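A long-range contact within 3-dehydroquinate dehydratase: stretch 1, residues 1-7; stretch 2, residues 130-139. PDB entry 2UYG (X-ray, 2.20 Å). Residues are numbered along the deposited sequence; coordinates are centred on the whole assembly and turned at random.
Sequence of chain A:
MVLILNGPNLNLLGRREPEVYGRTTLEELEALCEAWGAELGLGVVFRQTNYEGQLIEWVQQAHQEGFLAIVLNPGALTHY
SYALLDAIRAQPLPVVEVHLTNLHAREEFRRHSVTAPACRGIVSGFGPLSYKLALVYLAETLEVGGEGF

Stretch 1 (1-7) MVLILNG
Stretch 2 130-139: SYKLALVYLA

Where the C-terminal end of strand 2-6 meets the start of the helical stretch 130-139, a tyrosine ring is met at its edge rather than on its face: the Tyr131 ring of a helix has both Ile4 and Asn6 of a strand lying near its plane. Ile4 CG2 comes to 3.7 Å from Tyr131 CD2, while the hydroxyl end of the same ring reaches Asn6, so that one aromatic side chain spans two successive inward positions of the strand. The polar end is tight, with Asn6 ND2 modelled 2.6 Å from Tyr131 OH, but the amide is probably turned over, and the nature of this approach is left open. Tyr131 OH is also hydrogen-bonded elsewhere in the structure.

The example illustrates how the alternation of a strand is matched to the periodicity of a helix. Residues 2-6 are extended, with phi from -103° to -132° and psi from 115° to 139°; Val2, Ile4 and Asn6 direct their CA-to-CB bonds toward the helix, whereas that of Leu5 points away and Leu3 stays out of reach. Residues 130-139 lie within a longer helix, phi near -65° and psi near -40°, held by i to i+4 bonds such as Leu135 N to Tyr131 O at 3.0 Å and Ala139 N to Leu135 O at 2.9 Å. Tyr131, Leu135 and Leu138, spaced four and three residues apart, therefore recur on one side of the helix and supply its entire share of the contact.

The two elements run nearly antiparallel, their directions 156° apart and their axes 11.1 Å apart at closest approach. Register follows from this: Val2 CA lies 8.4 Å from Leu138 CA, and Ile4 CA lies 8.6 Å from Tyr131 CA, so ascending the strand means descending the helix.

Leu135 sits between these two pairings. Its CA-to-CB bond points sideways, yet with chi1 m and chi2 t the end of the side chain comes nearer the strand, placing CD2 4.0 Å from Val2 CG2 and CD1 4.5 Å from Ile4 CD1. Leu135 CD2 also lies 4.5 Å from Ile4 CD1, so this one methyl group is near both strand residues. Ile4 is m, t; Val2 has an off-well chi1 of 19°. Leu138, with chi1 -106° and chi2 9°, adds a smaller packing contact, with Leu138 CD2 4.4 Å from Val2 CG2. Tyr131 adopts chi1 m with chi2 74°.

Only 251 Å² is buried, summed over both sides, a modest area through which residues at least 125 positions apart in sequence pack side chain against side chain.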

# COMPACT_ATOMS: atom_id res chain seq x y z
N MET A 1 22.52 32.43 -23.08
CA MET A 1 21.13 32.46 -23.42
C MET A 1 20.37 31.32 -22.70
O MET A 1 20.97 30.22 -22.50
CB MET A 1 21.09 32.22 -24.90
CG MET A 1 19.81 32.65 -25.58
SD MET A 1 20.31 33.34 -27.21
CE MET A 1 20.29 35.22 -26.65
N VAL A 2 19.09 31.54 -22.37
CA VAL A 2 18.28 30.51 -21.68
C VAL A 2 16.97 30.16 -22.39
O VAL A 2 16.29 31.02 -22.80
CB VAL A 2 18.11 30.80 -20.19
CG1 VAL A 2 18.36 32.17 -19.92
CG2 VAL A 2 16.70 30.50 -19.67
N LEU A 3 16.64 28.87 -22.43
CA LEU A 3 15.44 28.36 -23.07
C LEU A 3 14.43 28.05 -21.99
O LEU A 3 14.77 27.32 -21.06
CB LEU A 3 15.74 27.03 -23.84
CG LEU A 3 15.24 26.56 -25.21
CD1 LEU A 3 15.15 24.98 -25.38
CD2 LEU A 3 14.03 27.21 -25.90
N ILE A 4 13.21 28.53 -22.18
CA ILE A 4 12.07 28.40 -21.28
C ILE A 4 11.06 27.54 -22.04
O ILE A 4 10.65 27.92 -23.07
CB ILE A 4 11.40 29.77 -20.95
CG1 ILE A 4 12.43 30.73 -20.36
CG2 ILE A 4 10.23 29.62 -19.99
CD1 ILE A 4 11.84 32.05 -19.98
N LEU A 5 10.77 26.34 -21.55
CA LEU A 5 9.96 25.35 -22.27
C LEU A 5 8.82 25.02 -21.43
O LEU A 5 9.03 24.77 -20.24
CB LEU A 5 10.70 24.05 -22.48
CG LEU A 5 11.99 24.21 -23.23
CD1 LEU A 5 12.72 22.87 -23.40
CD2 LEU A 5 11.76 24.89 -24.52
N ASN A 6 7.65 24.89 -22.07
CA ASN A 6 6.36 24.72 -21.45
C ASN A 6 5.60 23.58 -22.12
O ASN A 6 5.56 23.52 -23.33
CB ASN A 6 5.55 25.98 -21.58
CG ASN A 6 6.21 27.15 -20.98
OD1 ASN A 6 6.82 27.96 -21.71
ND2 ASN A 6 6.08 27.29 -19.65
N GLY A 7 4.94 22.74 -21.28
CA GLY A 7 4.26 21.54 -21.62
C GLY A 7 2.78 21.84 -21.91
O GLY A 7 2.28 23.01 -22.00
N SER A 130 7.18 32.48 -10.55
CA SER A 130 8.06 31.28 -10.47
C SER A 130 9.09 31.32 -11.59
O SER A 130 10.21 30.78 -11.42
CB SER A 130 7.30 29.92 -10.63
OG SER A 130 6.26 29.77 -9.73
N TYR A 131 8.68 31.85 -12.76
CA TYR A 131 9.61 32.00 -13.92
C TYR A 131 10.66 33.02 -13.62
O TYR A 131 11.90 32.80 -13.82
CB TYR A 131 8.88 32.31 -15.26
CG TYR A 131 8.03 31.18 -15.74
CD1 TYR A 131 6.78 30.87 -15.10
CD2 TYR A 131 8.40 30.41 -16.87
CE1 TYR A 131 5.95 29.76 -15.57
CE2 TYR A 131 7.56 29.38 -17.35
CZ TYR A 131 6.36 29.06 -16.68
OH TYR A 131 5.59 28.06 -17.18
N LYS A 132 10.20 34.11 -13.06
CA LYS A 132 11.15 35.17 -12.58
C LYS A 132 12.23 34.66 -11.73
O LYS A 132 13.45 34.94 -11.95
CB LYS A 132 10.41 36.22 -11.75
CG LYS A 132 10.83 37.62 -12.06
CD LYS A 132 11.66 38.34 -11.08
CE LYS A 132 10.98 39.60 -10.66
NZ LYS A 132 11.85 40.70 -10.84
N LEU A 133 11.79 33.98 -10.67
CA LEU A 133 12.77 33.50 -9.73
C LEU A 133 13.78 32.51 -10.35
O LEU A 133 15.00 32.50 -9.94
CB LEU A 133 12.15 32.82 -8.49
CG LEU A 133 11.00 33.36 -7.63
CD1 LEU A 133 10.90 32.63 -6.28
CD2 LEU A 133 10.80 34.80 -7.50
N ALA A 134 13.29 31.68 -11.30
CA ALA A 134 14.22 30.77 -12.01
C ALA A 134 15.29 31.59 -12.75
O ALA A 134 16.43 31.21 -12.78
CB ALA A 134 13.48 29.89 -13.03
N LEU A 135 14.89 32.70 -13.35
CA LEU A 135 15.84 33.56 -14.10
C LEU A 135 16.86 34.23 -13.19
O LEU A 135 18.05 34.25 -13.50
CB LEU A 135 15.09 34.54 -14.98
CG LEU A 135 14.28 33.85 -16.09
CD1 LEU A 135 13.30 34.79 -16.78
CD2 LEU A 135 15.18 33.13 -17.13
N VAL A 136 16.47 34.60 -11.98
CA VAL A 136 17.44 35.20 -11.04
C VAL A 136 18.47 34.21 -10.63
O VAL A 136 19.71 34.49 -10.65
CB VAL A 136 16.77 35.94 -9.82
CG1 VAL A 136 15.69 35.20 -9.33
CG2 VAL A 136 17.77 36.16 -8.64
N TYR A 137 18.04 32.99 -10.36
CA TYR A 137 19.00 31.95 -9.99
C TYR A 137 19.96 31.75 -11.16
O TYR A 137 21.15 31.62 -10.98
CB TYR A 137 18.32 30.65 -9.69
CG TYR A 137 19.30 29.49 -9.65
CD1 TYR A 137 20.09 29.26 -8.55
CD2 TYR A 137 19.46 28.63 -10.73
CE1 TYR A 137 20.96 28.25 -8.49
CE2 TYR A 137 20.35 27.56 -10.64
CZ TYR A 137 21.11 27.39 -9.54
OH TYR A 137 22.05 26.35 -9.41
N LEU A 138 19.44 31.70 -12.36
CA LEU A 138 20.23 31.30 -13.50
C LEU A 138 21.28 32.39 -13.90
O LEU A 138 22.45 32.05 -14.21
CB LEU A 138 19.30 30.96 -14.64
CG LEU A 138 19.02 29.54 -15.07
CD1 LEU A 138 19.50 28.34 -14.29
CD2 LEU A 138 17.63 29.32 -15.56
N ALA A 139 20.89 33.66 -13.76
CA ALA A 139 21.82 34.80 -14.01
C ALA A 139 22.98 34.81 -13.04
O ALA A 139 24.15 35.08 -13.41
CB ALA A 139 21.10 36.11 -13.87